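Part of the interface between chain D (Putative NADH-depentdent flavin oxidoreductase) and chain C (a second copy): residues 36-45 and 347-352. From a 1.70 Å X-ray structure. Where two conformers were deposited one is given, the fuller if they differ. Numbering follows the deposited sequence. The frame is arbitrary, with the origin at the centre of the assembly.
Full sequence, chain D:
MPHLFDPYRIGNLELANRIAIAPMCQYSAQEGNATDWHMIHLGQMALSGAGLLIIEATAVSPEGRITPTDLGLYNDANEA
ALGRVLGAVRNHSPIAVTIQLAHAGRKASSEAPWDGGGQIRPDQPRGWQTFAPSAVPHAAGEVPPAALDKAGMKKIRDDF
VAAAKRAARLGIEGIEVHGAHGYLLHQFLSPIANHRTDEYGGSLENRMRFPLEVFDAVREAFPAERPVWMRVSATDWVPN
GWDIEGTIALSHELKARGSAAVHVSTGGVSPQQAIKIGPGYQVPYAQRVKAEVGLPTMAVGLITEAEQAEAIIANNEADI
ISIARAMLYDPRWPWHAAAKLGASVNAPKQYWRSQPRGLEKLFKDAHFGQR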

# COMPACT_ATOMS: atom_id res chain seq x y z
N ASP D 36 -8.61 -9.90 4.30
CA ASP D 36 -7.27 -9.60 3.83
C ASP D 36 -7.20 -8.22 3.18
O ASP D 36 -6.16 -7.55 3.26
CB ASP D 36 -6.72 -10.68 2.88
CG ASP D 36 -7.63 -11.00 1.64
OD1 ASP D 36 -8.66 -10.31 1.31
OD2 ASP D 36 -7.29 -12.02 0.92
N TRP D 37 -8.30 -7.77 2.59
CA TRP D 37 -8.33 -6.42 2.01
C TRP D 37 -7.96 -5.37 3.06
O TRP D 37 -7.21 -4.43 2.77
CB TRP D 37 -9.70 -6.09 1.44
CG TRP D 37 -9.74 -4.67 0.94
CD1 TRP D 37 -10.30 -3.60 1.56
CD2 TRP D 37 -9.06 -4.16 -0.19
NE1 TRP D 37 -10.06 -2.46 0.85
CE2 TRP D 37 -9.29 -2.78 -0.23
CE3 TRP D 37 -8.29 -4.74 -1.19
CZ2 TRP D 37 -8.79 -1.98 -1.22
CZ3 TRP D 37 -7.82 -3.93 -2.20
CH2 TRP D 37 -8.06 -2.58 -2.21
N HIS D 38 -8.53 -5.48 4.26
CA HIS D 38 -8.29 -4.49 5.29
C HIS D 38 -6.85 -4.47 5.73
O HIS D 38 -6.31 -3.39 5.99
CB HIS D 38 -9.19 -4.66 6.50
CG HIS D 38 -10.62 -4.40 6.18
ND1 HIS D 38 -11.46 -5.38 5.72
CD2 HIS D 38 -11.34 -3.26 6.18
CE1 HIS D 38 -12.65 -4.85 5.46
NE2 HIS D 38 -12.60 -3.57 5.76
N MET D 39 -6.21 -5.62 5.80
CA MET D 39 -4.76 -5.69 6.02
C MET D 39 -3.98 -4.87 4.99
O MET D 39 -3.13 -4.04 5.32
CB MET D 39 -4.31 -7.17 5.95
CG MET D 39 -2.82 -7.39 6.16
SD MET D 39 -2.30 -6.96 7.83
CE MET D 39 -2.99 -8.35 8.75
N ILE D 40 -4.25 -5.13 3.72
CA ILE D 40 -3.55 -4.44 2.61
C ILE D 40 -3.85 -2.93 2.59
O ILE D 40 -2.94 -2.07 2.52
CB ILE D 40 -3.98 -5.05 1.25
CG1 ILE D 40 -3.57 -6.54 1.22
CG2 ILE D 40 -3.36 -4.26 0.10
CD1 ILE D 40 -4.09 -7.39 0.07
N HIS D 41 -5.12 -2.60 2.75
CA HIS D 41 -5.57 -1.20 2.70
C HIS D 41 -5.17 -0.37 3.89
O HIS D 41 -4.56 0.71 3.74
CB HIS D 41 -7.08 -1.20 2.51
CG HIS D 41 -7.70 0.15 2.59
ND1 HIS D 41 -7.47 1.13 1.65
CD2 HIS D 41 -8.50 0.70 3.54
CE1 HIS D 41 -8.14 2.21 1.99
NE2 HIS D 41 -8.75 1.99 3.15
N LEU D 42 -5.52 -0.85 5.08
CA LEU D 42 -5.16 -0.14 6.30
C LEU D 42 -3.66 -0.16 6.53
O LEU D 42 -3.07 0.82 7.02
CB LEU D 42 -5.95 -0.68 7.52
CG LEU D 42 -7.45 -0.35 7.49
CD1 LEU D 42 -8.11 -0.97 8.70
CD2 LEU D 42 -7.77 1.15 7.45
N GLY D 43 -3.00 -1.24 6.11
CA GLY D 43 -1.53 -1.23 6.15
C GLY D 43 -0.91 -0.11 5.32
O GLY D 43 -0.05 0.66 5.84
N GLN D 44 -1.36 0.06 4.07
CA GLN D 44 -0.92 1.22 3.24
C GLN D 44 -1.20 2.52 3.92
O GLN D 44 -0.35 3.41 3.97
CB GLN D 44 -1.68 1.35 1.91
CG GLN D 44 -1.33 0.33 0.91
CD GLN D 44 -2.35 0.36 -0.21
OE1 GLN D 44 -2.34 1.28 -1.05
NE2 GLN D 44 -3.25 -0.61 -0.21
N MET D 45 -2.45 2.71 4.33
CA MET D 45 -2.83 3.97 4.93
C MET D 45 -1.94 4.28 6.14
O MET D 45 -1.47 5.42 6.29
CB MET D 45 -4.30 3.93 5.34
CG MET D 45 -5.32 3.89 4.22
SD MET D 45 -5.26 5.21 2.99
CE MET D 45 -4.25 4.54 1.73
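Chain C (347-352) APKQYW

Residues 36-45 of chain D form a helix that continues later in the chain. The evidence is an unbroken i to i+4 ladder of backbone hydrogen bonds, running from Ile40(D) N to Asp36(D) O at 3.1 Å through to Met45(D) N to His41(D) O at 3.0 Å, with phi/psi values helical throughout. The six residues of chain C form no regular helix or strand. Ala347(C) and Pro348(C) are extended, with phi/psi of -145/151° and -66/142°, after which the chain turns: Tyr351(C) N bonds to Pro348(C) O at 3.0 Å, and Trp352(C) N to Lys349(C) O at 3.0 Å. A side-chain bond closes the segment as well: Trp352(C) NE1 reaches back to Ala347(C) O at 3.0 Å and ties its two ends together.

The backbones stay well apart. The closest approach of alpha carbons, Trp37(D) CA to Gln350(C) CA, is 9.2 Å, so the contact is made by side chains filling the gap, and 279 Å² is buried over both sides. On the helix, Trp37(D), His41(D) and Gln44(D) make the contacts; their spacing of four and then three residues puts them along one side, and each has its CA-to-CB bond directed toward chain C. Gly43(D) lies out of reach.

Packing centres on Trp37(D), whose chi1 of 176° (t) carries the indole out to meet three residues of chain C. Gln350(C) covers one face: its CG lies 3.8 Å from the centroid of the five-membered ring and 27° off the ring normal, the geometry of a CH-pi contact, while Gln350(C) CB comes to 3.3 Å from Trp37(D) CZ2. Pro348(C) adds an apolar contact, its CG 3.8 Å from Trp37(D) CH2.

The aromatic pairs both involve Tyr351(C). Its CA-to-CB bond points sideways, but chi1 of -65° (m) leads to a ring whose end comes nearer the helix. The edge of Trp37(D) is directed at the face of this ring: the six-membered ring of the indole and the tyrosine ring have centroids 5.1 Å apart and planes at 61°, and Trp37(D) CZ2 stands 3.6 Å from Tyr351(C) CZ. With His41(D) the arrangement is rim to rim, with centroids 5.7 Å apart and planes at 52°, so neither ring covers the other.

Polar contacts across the interface converge on the tyrosine hydroxyl. His41(D) ND1 and Tyr351(C) OH are 2.8 Å apart with an angle of 166°, a short and nearly linear hydrogen bond in which either atom could be the donor; the hydroxyl lies near the ring plane of His41(D), at its edge, while the tyrosine ring offers a face to Trp37(D). Gln44(D) NE2 donates to the same Tyr351(C) OH at 3.3 Å, but the angle of 124° makes this bond weak. The amide has a better-aligned acceptor within its own helix, since Gln44(D) NE2 also bonds to Ile40(D) O at 3.1 Å and 154°.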

# COMPACT_ATOMS: atom_id res chain seq x y z
N ALA C 347 -7.65 -2.18 -11.65
CA ALA C 347 -7.55 -1.65 -10.30
C ALA C 347 -8.65 -2.30 -9.46
O ALA C 347 -9.70 -2.69 -10.02
CB ALA C 347 -7.66 -0.13 -10.31
N PRO C 348 -8.41 -2.46 -8.15
CA PRO C 348 -9.43 -3.06 -7.31
C PRO C 348 -10.69 -2.20 -7.20
O PRO C 348 -10.60 -0.99 -7.09
CB PRO C 348 -8.76 -3.17 -5.93
CG PRO C 348 -7.74 -2.06 -5.93
CD PRO C 348 -7.24 -2.00 -7.35
N LYS C 349 -11.85 -2.83 -7.17
CA LYS C 349 -13.10 -2.06 -7.11
C LYS C 349 -13.22 -1.05 -5.95
O LYS C 349 -13.82 0.01 -6.11
CB LYS C 349 -14.30 -3.00 -7.09
CG LYS C 349 -14.37 -3.82 -5.82
CD LYS C 349 -15.23 -5.04 -6.02
CE LYS C 349 -15.31 -5.86 -4.74
NZ LYS C 349 -15.99 -7.16 -5.02
N GLN C 350 -12.58 -1.36 -4.82
CA GLN C 350 -12.57 -0.50 -3.65
C GLN C 350 -12.06 0.87 -3.94
O GLN C 350 -12.41 1.80 -3.23
CB GLN C 350 -11.72 -1.15 -2.53
CG GLN C 350 -12.31 -2.45 -1.96
CD GLN C 350 -11.93 -3.73 -2.71
OE1 GLN C 350 -11.42 -3.67 -3.83
NE2 GLN C 350 -12.21 -4.87 -2.13
N TYR C 351 -11.21 0.98 -4.96
CA TYR C 351 -10.56 2.23 -5.34
C TYR C 351 -11.10 2.81 -6.64
O TYR C 351 -10.58 3.82 -7.10
CB TYR C 351 -9.05 1.99 -5.48
CG TYR C 351 -8.32 1.61 -4.21
CD1 TYR C 351 -8.84 1.87 -2.94
CD2 TYR C 351 -7.04 1.06 -4.28
CE1 TYR C 351 -8.14 1.56 -1.80
CE2 TYR C 351 -6.35 0.72 -3.13
CZ TYR C 351 -6.90 0.99 -1.90
OH TYR C 351 -6.22 0.69 -0.77
N TRP C 352 -12.09 2.19 -7.28
CA TRP C 352 -12.68 2.81 -8.47
C TRP C 352 -13.17 4.27 -8.26
O TRP C 352 -12.98 5.12 -9.13
CB TRP C 352 -13.80 1.96 -9.05
CG TRP C 352 -13.37 0.68 -9.61
CD1 TRP C 352 -12.09 0.28 -9.92
CD2 TRP C 352 -14.23 -0.40 -9.99
NE1 TRP C 352 -12.11 -0.98 -10.46
CE2 TRP C 352 -13.40 -1.43 -10.51
CE3 TRP C 352 -15.62 -0.63 -9.90
CZ2 TRP C 352 -13.91 -2.65 -10.95
CZ3 TRP C 352 -16.12 -1.86 -10.37
CH2 TRP C 352 -15.27 -2.83 -10.87